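Local structure of type I modular polyketide synthase (Streptomyces albus subsp. albus, 6IYR) at residues 258-269 / 281-292; 348-356 / 368-379. The protein probably loads an acyl extender unit from coenzyme A onto its partner carrier protein, as the acyltransferase domain of module 8 of the salinomycin synthase. All coordinates share one frame; numbering follows the deposited sequence.

Contact 1: residues 258-269 / 281-292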
loop_
_atom_site.group_PDB
_atom_site.type_symbol
_atom_site.label_atom_id
_atom_site.label_comp_id
_atom_site.label_asym_id
_atom_site.label_seq_id
_atom_site.Cartn_x
_atom_site.Cartn_y
_atom_site.Cartn_z
ATOM N N MET A 258 4.456 12.026 -16.860
ATOM C CA MET A 258 5.556 11.351 -16.233
ATOM C C MET A 258 5.895 10.119 -16.997
ATOM O O MET A 258 5.019 9.512 -17.614
ATOM C CB MET A 258 5.173 10.956 -14.828
ATOM C CG MET A 258 4.683 12.115 -14.012
ATOM S SD MET A 258 4.526 11.581 -12.289
ATOM C CE MET A 258 6.232 11.604 -11.795
ATOM N N VAL A 259 7.177 9.777 -17.004
ATOM C CA VAL A 259 7.598 8.541 -17.584
ATOM C C VAL A 259 8.519 7.790 -16.626
ATOM O O VAL A 259 9.376 8.379 -15.936
ATOM C CB VAL A 259 8.247 8.698 -18.993
ATOM C CG1 VAL A 259 7.559 9.760 -19.838
ATOM C CG2 VAL A 259 9.725 8.937 -18.920
ATOM N N SER A 260 8.321 6.481 -16.575
ATOM C CA SER A 260 9.195 5.598 -15.807
ATOM C C SER A 260 10.399 5.262 -16.654
ATOM O O SER A 260 10.283 5.034 -17.873
ATOM C CB SER A 260 8.488 4.304 -15.432
ATOM O OG SER A 260 8.019 3.682 -16.608
ATOM N N VAL A 261 11.556 5.261 -16.015
ATOM C CA VAL A 261 12.811 4.952 -16.676
ATOM C C VAL A 261 13.547 3.944 -15.843
ATOM O O VAL A 261 13.785 4.161 -14.637
ATOM C CB VAL A 261 13.698 6.193 -16.800
ATOM C CG1 VAL A 261 14.898 5.868 -17.655
ATOM C CG2 VAL A 261 12.912 7.342 -17.412
ATOM N N ALA A 262 13.852 2.814 -16.466
ATOM C CA ALA A 262 14.498 1.715 -15.774
ATOM C C ALA A 262 15.976 1.968 -15.790
ATOM O O ALA A 262 16.692 1.292 -16.484
ATOM C CB ALA A 262 14.196 0.372 -16.443
ATOM N N GLU A 263 16.420 2.978 -15.063
ATOM C CA GLU A 263 17.811 3.349 -15.048
ATOM C C GLU A 263 18.034 3.879 -13.642
ATOM O O GLU A 263 17.121 4.430 -13.039
ATOM C CB GLU A 263 18.036 4.451 -16.084
ATOM C CG GLU A 263 19.491 4.818 -16.364
ATOM C CD GLU A 263 19.676 5.733 -17.606
ATOM O OE1 GLU A 263 20.590 5.471 -18.410
ATOM O OE2 GLU A 263 18.977 6.772 -17.743
ATOM N N ALA A 264 19.250 3.743 -13.132
ATOM C CA ALA A 264 19.618 4.324 -11.850
ATOM C C ALA A 264 19.506 5.840 -11.816
ATOM O O ALA A 264 19.876 6.548 -12.761
ATOM C CB ALA A 264 21.033 3.907 -11.474
ATOM N N ALA A 265 19.159 6.327 -10.638
ATOM C CA ALA A 265 18.923 7.726 -10.404
ATOM C C ALA A 265 20.057 8.612 -10.907
ATOM O O ALA A 265 19.798 9.681 -11.445
ATOM C CB ALA A 265 18.702 7.963 -8.920
ATOM N N ASP A 266 21.300 8.237 -10.629
ATOM C CA ASP A 266 22.437 9.062 -11.050
ATOM C C ASP A 266 22.516 9.213 -12.576
ATOM O O ASP A 266 22.857 10.264 -13.075
ATOM C CB ASP A 266 23.753 8.444 -10.571
ATOM C CG ASP A 266 23.902 8.491 -9.079
ATOM O OD1 ASP A 266 23.483 9.504 -8.475
ATOM O OD2 ASP A 266 24.444 7.512 -8.516
ATOM N N SER A 267 22.451 8.100 -13.278
ATOM C CA SER A 267 22.492 8.127 -14.732
ATOM C C SER A 267 21.314 8.926 -15.258
ATOM O O SER A 267 21.448 9.633 -16.243
ATOM C CB SER A 267 22.453 6.712 -15.322
ATOM O OG SER A 267 23.437 5.874 -14.742
ATOM N N VAL A 268 20.144 8.796 -14.631
ATOM C CA VAL A 268 18.963 9.491 -15.148
ATOM C C VAL A 268 19.146 10.987 -15.016
ATOM O O VAL A 268 18.806 11.761 -15.908
ATOM C CB VAL A 268 17.670 9.091 -14.427
ATOM C CG1 VAL A 268 16.521 9.936 -14.933
ATOM C CG2 VAL A 268 17.359 7.633 -14.688
ATOM N N ARG A 269 19.653 11.385 -13.861
ATOM C CA ARG A 269 19.885 12.776 -13.557
ATOM C C ARG A 269 20.803 13.391 -14.598
ATOM O O ARG A 269 20.560 14.497 -15.098
ATOM C CB ARG A 269 20.519 12.874 -12.169
ATOM C CG ARG A 269 19.758 13.716 -11.190
ATOM C CD ARG A 269 20.448 13.679 -9.838
ATOM N NE ARG A 269 19.508 13.496 -8.728
ATOM C CZ ARG A 269 19.416 12.391 -7.987
ATOM N NH1 ARG A 269 18.544 12.341 -6.991
ATOM N NH2 ARG A 269 20.180 11.331 -8.236
ATOM N N LEU A 281 13.582 15.049 -12.093
ATOM C CA LEU A 281 13.586 13.747 -11.433
ATOM C C LEU A 281 12.480 13.682 -10.377
ATOM O O LEU A 281 12.536 14.347 -9.339
ATOM C CB LEU A 281 14.952 13.463 -10.807
ATOM C CG LEU A 281 15.000 12.054 -10.177
ATOM C CD1 LEU A 281 14.672 10.947 -11.162
ATOM C CD2 LEU A 281 16.381 11.848 -9.599
ATOM N N ALA A 282 11.381 13.026 -10.710
ATOM C CA ALA A 282 10.212 13.085 -9.836
ATOM C C ALA A 282 10.283 12.041 -8.720
ATOM O O ALA A 282 9.928 12.332 -7.572
ATOM C CB ALA A 282 8.946 12.930 -10.631
ATOM N N SER A 283 10.788 10.846 -9.012
ATOM C CA SER A 283 10.830 9.851 -7.953
ATOM C C SER A 283 11.906 8.844 -8.217
ATOM O O SER A 283 12.207 8.535 -9.369
ATOM C CB SER A 283 9.434 9.198 -7.773
ATOM O OG SER A 283 9.174 8.226 -8.744
ATOM N N VAL A 284 12.553 8.415 -7.143
ATOM C CA VAL A 284 13.477 7.292 -7.195
ATOM C C VAL A 284 12.907 6.154 -6.378
ATOM O O VAL A 284 12.869 6.233 -5.146
ATOM C CB VAL A 284 14.834 7.675 -6.601
ATOM C CG1 VAL A 284 15.831 6.520 -6.706
ATOM C CG2 VAL A 284 15.360 8.915 -7.305
ATOM N N ASN A 285 12.491 5.100 -7.074
ATOM C CA ASN A 285 11.724 4.023 -6.492
ATOM C C ASN A 285 12.494 2.729 -6.258
ATOM O O ASN A 285 11.998 1.851 -5.583
ATOM C CB ASN A 285 10.516 3.760 -7.341
ATOM C CG ASN A 285 9.642 4.975 -7.440
ATOM O OD1 ASN A 285 9.630 5.798 -6.551
ATOM N ND2 ASN A 285 9.057 5.180 -8.583
ATOM N N GLY A 286 13.701 2.627 -6.814
ATOM C CA GLY A 286 14.536 1.435 -6.681
ATOM C C GLY A 286 15.862 1.700 -7.369
ATOM O O GLY A 286 15.990 2.677 -8.085
ATOM N N PRO A 287 16.869 0.868 -7.126
ATOM C CA PRO A 287 18.187 1.125 -7.712
ATOM C C PRO A 287 18.204 1.216 -9.248
ATOM O O PRO A 287 19.129 1.785 -9.805
ATOM C CB PRO A 287 19.030 -0.079 -7.240
ATOM C CG PRO A 287 18.049 -1.124 -6.846
ATOM C CD PRO A 287 16.811 -0.414 -6.403
ATOM N N GLN A 288 17.203 0.661 -9.923
ATOM C CA GLN A 288 17.088 0.789 -11.392
ATOM C C GLN A 288 15.702 1.230 -11.828
ATOM O O GLN A 288 15.201 0.823 -12.879
ATOM C CB GLN A 288 17.397 -0.543 -12.052
ATOM C CG GLN A 288 18.835 -0.978 -11.876
ATOM C CD GLN A 288 19.719 -0.496 -13.000
ATOM O OE1 GLN A 288 20.748 0.133 -12.764
ATOM N NE2 GLN A 288 19.304 -0.759 -14.238
ATOM N N SER A 289 15.107 2.123 -11.047
ATOM C CA SER A 289 13.729 2.405 -11.219
ATOM C C SER A 289 13.397 3.844 -10.798
ATOM O O SER A 289 13.446 4.179 -9.613
ATOM C CB SER A 289 12.977 1.330 -10.434
ATOM O OG SER A 289 11.618 1.594 -10.466
ATOM N N THR A 290 13.166 4.718 -11.780
ATOM C CA THR A 290 12.976 6.133 -11.530
ATOM C C THR A 290 11.828 6.640 -12.378
ATOM O O THR A 290 11.416 5.977 -13.334
ATOM C CB THR A 290 14.197 6.966 -11.938
ATOM O OG1 THR A 290 14.244 7.007 -13.364
ATOM C CG2 THR A 290 15.482 6.371 -11.429
ATOM N N VAL A 291 11.275 7.776 -11.970
ATOM C CA VAL A 291 10.194 8.431 -12.693
ATOM C C VAL A 291 10.630 9.873 -12.980
ATOM O O VAL A 291 11.154 10.572 -12.094
ATOM C CB VAL A 291 8.852 8.363 -11.919
ATOM C CG1 VAL A 291 7.762 9.113 -12.675
ATOM C CG2 VAL A 291 8.406 6.913 -11.716
ATOM N N VAL A 292 10.467 10.279 -14.234
ATOM C CA VAL A 292 10.752 11.626 -14.662
ATOM C C VAL A 292 9.501 12.357 -15.066
ATOM O O VAL A 292 8.637 11.810 -15.751
ATOM C CB VAL A 292 11.723 11.583 -15.859
ATOM C CG1 VAL A 292 11.921 12.941 -16.495
ATOM C CG2 VAL A 292 13.027 10.991 -15.410
#
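V268 and T290 meet tip to tip where helix 265-273 lies over the antiparallel sheet of the acyltransferase's small, ferredoxin-like subdomain. Strand 258-261 runs against strand 289-292 at 159°, with closest axis approach 4.5 Å. The register is fixed by two hydrogen-bonded pairs, V259 with V292 and V261 with T290, flanking the non-hydrogen-bonded pair S260 with V291. V259, V261, T290 and V292 therefore share the face on which V268 packs, while S260 and V291 lie on the other. T290 is placed by its first torsion: OG1 lies between backbone N and carbonyl carbon (chi1 72°), which brings it back to V261 O at 3.2 Å. The same carbonyl takes T290 N at 3.0 Å, the two donors arriving from opposite faces of its plane, so one acceptor holds both the backbone and the hydroxyl and limits rotation about the T290 CA-CB bond. V268 CG2 comes to 3.4 Å from this OG1. The other branch of V268, CG1, comes within 3.7 Å of V292 CG2 as the two side chains slide past each other in opposite directions. Farther from the sheet centre, A265 CB rests between the two methyls of V284, with CG2 at 3.8 Å. On the same face V259 and V292 also touch L302 of helix 296-308, which covers it alongside helix 265-273. Strand 281-286 joins its neighbour through two classic bulges, A282 and S283 facing V291, and N285 and G286 facing S289. At the far end of the helix segment R269 crosses L281 at about a right angle, and L281 CD2 sits over one face of the guanidinium, offset toward its rim and 3.4 Å from NH1.

Contact 2: residues 348-356 / 368-379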
loop_
_atom_site.group_PDB
_atom_site.type_symbol
_atom_site.label_atom_id
_atom_site.label_comp_id
_atom_site.label_asym_id
_atom_site.label_seq_id
_atom_site.Cartn_x
_atom_site.Cartn_y
_atom_site.Cartn_z
ATOM N N VAL A 348 3.427 7.073 15.478
ATOM C CA VAL A 348 4.121 6.022 14.753
ATOM C C VAL A 348 5.242 6.672 13.969
ATOM O O VAL A 348 5.035 7.688 13.327
ATOM C CB VAL A 348 3.200 5.287 13.726
ATOM C CG1 VAL A 348 3.994 4.209 13.004
ATOM C CG2 VAL A 348 1.988 4.667 14.411
ATOM N N PRO A 349 6.441 6.100 14.042
ATOM C CA PRO A 349 7.548 6.680 13.329
ATOM C C PRO A 349 7.189 6.941 11.849
ATOM O O PRO A 349 6.637 6.045 11.168
ATOM C CB PRO A 349 8.620 5.609 13.442
ATOM C CG PRO A 349 8.351 4.948 14.791
ATOM C CD PRO A 349 6.855 5.021 14.962
ATOM N N PHE A 350 7.552 8.134 11.369
ATOM C CA PHE A 350 7.257 8.602 10.005
ATOM C C PHE A 350 8.571 8.981 9.327
ATOM O O PHE A 350 9.262 9.933 9.737
ATOM C CB PHE A 350 6.284 9.783 10.083
ATOM C CG PHE A 350 5.895 10.371 8.737
ATOM C CD1 PHE A 350 6.802 11.124 7.997
ATOM C CD2 PHE A 350 4.575 10.392 8.351
ATOM C CE1 PHE A 350 6.432 11.663 6.774
ATOM C CE2 PHE A 350 4.172 11.006 7.176
ATOM C CZ PHE A 350 5.100 11.648 6.383
ATOM N N LEU A 351 8.983 8.151 8.372
ATOM C CA LEU A 351 10.191 8.369 7.639
ATOM C C LEU A 351 9.879 9.141 6.345
ATOM O O LEU A 351 9.255 8.627 5.433
ATOM C CB LEU A 351 10.896 7.063 7.365
ATOM C CG LEU A 351 12.152 7.145 6.503
ATOM C CD1 LEU A 351 13.143 8.159 7.047
ATOM C CD2 LEU A 351 12.802 5.770 6.376
ATOM N N SER A 352 10.266 10.409 6.317
ATOM C CA SER A 352 9.973 11.295 5.191
ATOM C C SER A 352 10.723 10.864 3.959
ATOM O O SER A 352 11.951 10.682 3.958
ATOM C CB SER A 352 10.347 12.728 5.531
ATOM O OG SER A 352 10.073 13.605 4.446
ATOM N N THR A 353 9.977 10.727 2.882
ATOM C CA THR A 353 10.608 10.492 1.586
ATOM C C THR A 353 10.919 11.835 0.914
ATOM O O THR A 353 11.496 11.874 -0.180
ATOM C CB THR A 353 9.694 9.659 0.692
ATOM O OG1 THR A 353 8.429 10.309 0.566
ATOM C CG2 THR A 353 9.488 8.286 1.304
ATOM N N VAL A 354 10.604 12.927 1.603
ATOM C CA VAL A 354 11.056 14.261 1.163
ATOM C C VAL A 354 12.436 14.567 1.706
ATOM O O VAL A 354 13.391 14.784 0.950
ATOM C CB VAL A 354 10.120 15.383 1.605
ATOM C CG1 VAL A 354 10.611 16.740 1.087
ATOM C CG2 VAL A 354 8.717 15.132 1.105
ATOM N N THR A 355 12.577 14.473 3.014
ATOM C CA THR A 355 13.858 14.782 3.626
ATOM C C THR A 355 14.713 13.601 3.823
ATOM O O THR A 355 15.893 13.755 4.100
ATOM C CB THR A 355 13.694 15.439 4.983
ATOM O OG1 THR A 355 13.191 14.468 5.917
ATOM C CG2 THR A 355 12.744 16.612 4.855
ATOM N N GLY A 356 14.133 12.402 3.796
ATOM C CA GLY A 356 14.943 11.218 4.039
ATOM C C GLY A 356 15.257 11.026 5.520
ATOM O O GLY A 356 16.107 10.237 5.841
ATOM N N TYR A 368 5.915 22.025 4.355
ATOM C CA TYR A 368 6.222 20.616 4.114
ATOM C C TYR A 368 5.399 20.066 2.941
ATOM O O TYR A 368 5.924 19.357 2.106
ATOM C CB TYR A 368 5.970 19.746 5.352
ATOM C CG TYR A 368 6.412 18.329 5.153
ATOM C CD1 TYR A 368 7.715 17.959 5.407
ATOM C CD2 TYR A 368 5.552 17.376 4.619
ATOM C CE1 TYR A 368 8.134 16.662 5.200
ATOM C CE2 TYR A 368 5.981 16.086 4.343
ATOM C CZ TYR A 368 7.272 15.732 4.626
ATOM O OH TYR A 368 7.718 14.437 4.394
ATOM N N TRP A 369 4.101 20.290 2.962
ATOM C CA TRP A 369 3.225 19.693 1.964
ATOM C C TRP A 369 3.522 20.287 0.596
ATOM O O TRP A 369 3.556 19.551 -0.387
ATOM C CB TRP A 369 1.734 19.787 2.356
ATOM C CG TRP A 369 1.447 18.959 3.557
ATOM C CD1 TRP A 369 1.127 19.412 4.793
ATOM C CD2 TRP A 369 1.735 17.548 3.711
ATOM N NE1 TRP A 369 1.189 18.395 5.704
ATOM C CE2 TRP A 369 1.557 17.237 5.066
ATOM C CE3 TRP A 369 2.084 16.524 2.821
ATOM C CZ2 TRP A 369 1.691 15.940 5.559
ATOM C CZ3 TRP A 369 2.304 15.245 3.319
ATOM C CH2 TRP A 369 2.039 14.951 4.671
ATOM N N TYR A 370 3.863 21.581 0.534
ATOM C CA TYR A 370 4.423 22.109 -0.701
ATOM C C TYR A 370 5.713 21.435 -1.132
ATOM O O TYR A 370 5.898 21.130 -2.325
ATOM C CB TYR A 370 4.626 23.626 -0.684
ATOM C CG TYR A 370 5.243 24.122 -1.969
ATOM C CD1 TYR A 370 4.515 24.132 -3.123
ATOM C CD2 TYR A 370 6.595 24.426 -2.051
ATOM C CE1 TYR A 370 5.075 24.533 -4.324
ATOM C CE2 TYR A 370 7.177 24.803 -3.256
ATOM C CZ TYR A 370 6.395 24.834 -4.401
ATOM O OH TYR A 370 6.933 25.223 -5.601
ATOM N N ARG A 371 6.653 21.285 -0.211
ATOM C CA ARG A 371 7.885 20.613 -0.561
ATOM C C ARG A 371 7.678 19.235 -1.103
ATOM O O ARG A 371 8.501 18.756 -1.888
ATOM C CB ARG A 371 8.836 20.501 0.621
ATOM C CG ARG A 371 9.809 21.660 0.744
ATOM C CD ARG A 371 10.850 21.389 1.825
ATOM N NE ARG A 371 11.376 22.643 2.352
ATOM C CZ ARG A 371 10.907 23.281 3.423
ATOM N NH1 ARG A 371 11.457 24.439 3.787
ATOM N NH2 ARG A 371 9.915 22.758 4.146
ATOM N N ASN A 372 6.778 18.513 -0.454
ATOM C CA ASN A 372 6.436 17.148 -0.867
ATOM C C ASN A 372 6.059 17.142 -2.346
ATOM O O ASN A 372 6.592 16.356 -3.110
ATOM C CB ASN A 372 5.252 16.662 -0.051
ATOM C CG ASN A 372 4.718 15.327 -0.526
ATOM O OD1 ASN A 372 3.908 15.269 -1.460
ATOM N ND2 ASN A 372 5.091 14.253 0.178
ATOM N N LEU A 373 5.186 18.070 -2.733
ATOM C CA LEU A 373 4.721 18.188 -4.132
ATOM C C LEU A 373 5.817 18.636 -5.093
ATOM O O LEU A 373 5.900 18.164 -6.227
ATOM C CB LEU A 373 3.527 19.137 -4.199
ATOM C CG LEU A 373 2.770 19.226 -5.525
ATOM C CD1 LEU A 373 2.186 17.872 -5.927
ATOM C CD2 LEU A 373 1.664 20.248 -5.319
ATOM N N ARG A 374 6.699 19.493 -4.608
ATOM C CA ARG A 374 7.699 20.126 -5.446
ATOM C C ARG A 374 8.929 19.283 -5.666
ATOM O O ARG A 374 9.560 19.344 -6.721
ATOM C CB ARG A 374 8.098 21.481 -4.843
ATOM C CG ARG A 374 9.266 22.147 -5.561
ATOM C CD ARG A 374 8.882 22.588 -6.964
ATOM N NE ARG A 374 10.001 23.242 -7.673
ATOM C CZ ARG A 374 10.946 22.591 -8.338
ATOM N NH1 ARG A 374 11.027 21.268 -8.294
ATOM N NH2 ARG A 374 11.824 23.262 -9.060
ATOM N N ASN A 375 9.275 18.448 -4.711
ATOM C CA ASN A 375 10.561 17.798 -4.747
ATOM C C ASN A 375 10.530 16.309 -5.060
ATOM O O ASN A 375 9.517 15.668 -4.890
ATOM C CB ASN A 375 11.260 18.044 -3.427
ATOM C CG ASN A 375 11.745 19.477 -3.327
ATOM O OD1 ASN A 375 12.729 19.838 -3.964
ATOM N ND2 ASN A 375 10.915 20.311 -2.816
ATOM N N THR A 376 11.699 15.765 -5.347
ATOM C CA THR A 376 11.874 14.363 -5.684
ATOM C C THR A 376 11.416 13.449 -4.533
ATOM O O THR A 376 11.631 13.736 -3.377
ATOM C CB THR A 376 13.359 14.072 -6.002
ATOM O OG1 THR A 376 13.802 14.909 -7.057
ATOM C CG2 THR A 376 13.594 12.653 -6.402
ATOM N N VAL A 377 10.752 12.360 -4.875
ATOM C CA VAL A 377 10.320 11.418 -3.880
ATOM C C VAL A 377 11.465 10.435 -3.729
ATOM O O VAL A 377 11.746 9.664 -4.620
ATOM C CB VAL A 377 9.068 10.664 -4.343
ATOM C CG1 VAL A 377 8.697 9.575 -3.359
ATOM C CG2 VAL A 377 7.918 11.613 -4.583
ATOM N N ARG A 378 12.139 10.483 -2.594
ATOM C CA ARG A 378 13.259 9.587 -2.347
ATOM C C ARG A 378 12.815 8.276 -1.699
ATOM O O ARG A 378 13.161 7.979 -0.572
ATOM C CB ARG A 378 14.305 10.295 -1.504
ATOM C CG ARG A 378 14.531 11.722 -1.941
ATOM C CD ARG A 378 15.830 12.301 -1.428
ATOM N NE ARG A 378 15.952 13.700 -1.824
ATOM C CZ ARG A 378 16.551 14.124 -2.933
ATOM N NH1 ARG A 378 16.591 15.419 -3.200
ATOM N NH2 ARG A 378 17.110 13.255 -3.761
ATOM N N PHE A 379 12.033 7.510 -2.437
ATOM C CA PHE A 379 11.499 6.258 -1.947
ATOM C C PHE A 379 12.531 5.178 -1.687
ATOM O O PHE A 379 12.553 4.599 -0.621
ATOM C CB PHE A 379 10.400 5.765 -2.869
ATOM C CG PHE A 379 9.655 4.596 -2.341
ATOM C CD1 PHE A 379 8.736 4.748 -1.334
ATOM C CD2 PHE A 379 9.862 3.347 -2.866
ATOM C CE1 PHE A 379 8.043 3.673 -0.850
ATOM C CE2 PHE A 379 9.173 2.268 -2.384
ATOM C CZ PHE A 379 8.264 2.433 -1.380
HETATM O O HOH W 1 13.305 15.289 -1.808
#
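An ST turn at S352 meets helix 366-374 through a hydroxyl pair: S352 OG donates to Y368 OH across a very short 2.5 Å. The first torsion of S352 (chi1 180°) sets OG beside the carbonyl carbon, facing the following N-H groups, and it accepts from V354 N and from T355 N, the latter bond nearly straight at 170°. Thus one oxygen takes two backbone N-H groups and gives its own proton to the tyrosine. It lies at the edge of the Y368 ring, in its plane. The phenol oxygen also approaches the F350 ring edge-on, with CE1 3.9 Å away, and has a further partner in E223 of helix 222-230.

That helix starts at the last glycine of a GxSxG sequence, which fits the nucleophile elbow expected of an acyltransferase. E223 also bonds N372 ND2 and T353 N, and T353 OG1 bonds G218 O, so this contact lies directly against the elbow. V354 packs on helix 366-374: its side chain slides past Y368 in the opposite direction, and CG2 comes to 3.5 Å from Y368 OH and 3.6 Å from N372 CA. The V354 side chain crosses that of R371 at about a right angle, CG1 lying nearest R371 CB.

Beyond helix 366-374, the chain returns to the turn. R378 N donates to T353 O at 2.9 Å in the carbonyl plane, and T353 lies side by side with V377, both pointing the same way. A water donates to both V354 O and T376 O, at 2.8 Å each.

Contact 1 closes before contact 2 opens along the chain, and their centres lie about 16 Å apart. They share one mixed sheet: strand 279-286 of contact 1 has strand 377-378 of contact 2 as its parallel neighbour at the sheet edge. The junction is direct, with T376 OG1 probably bonded to L281 O at 2.7 Å and V377 N to A282 O at 2.8 Å, while S283 CB packs on V377 CB. P349 and L351 bond V216 of strand 215-218 and F379 touches I217, so contact 2 connects the mixed sheet with the parallel one. H219, beside that strand, meets both contacts, bonding N285 and touching V377, which places this seam beside the probable active site.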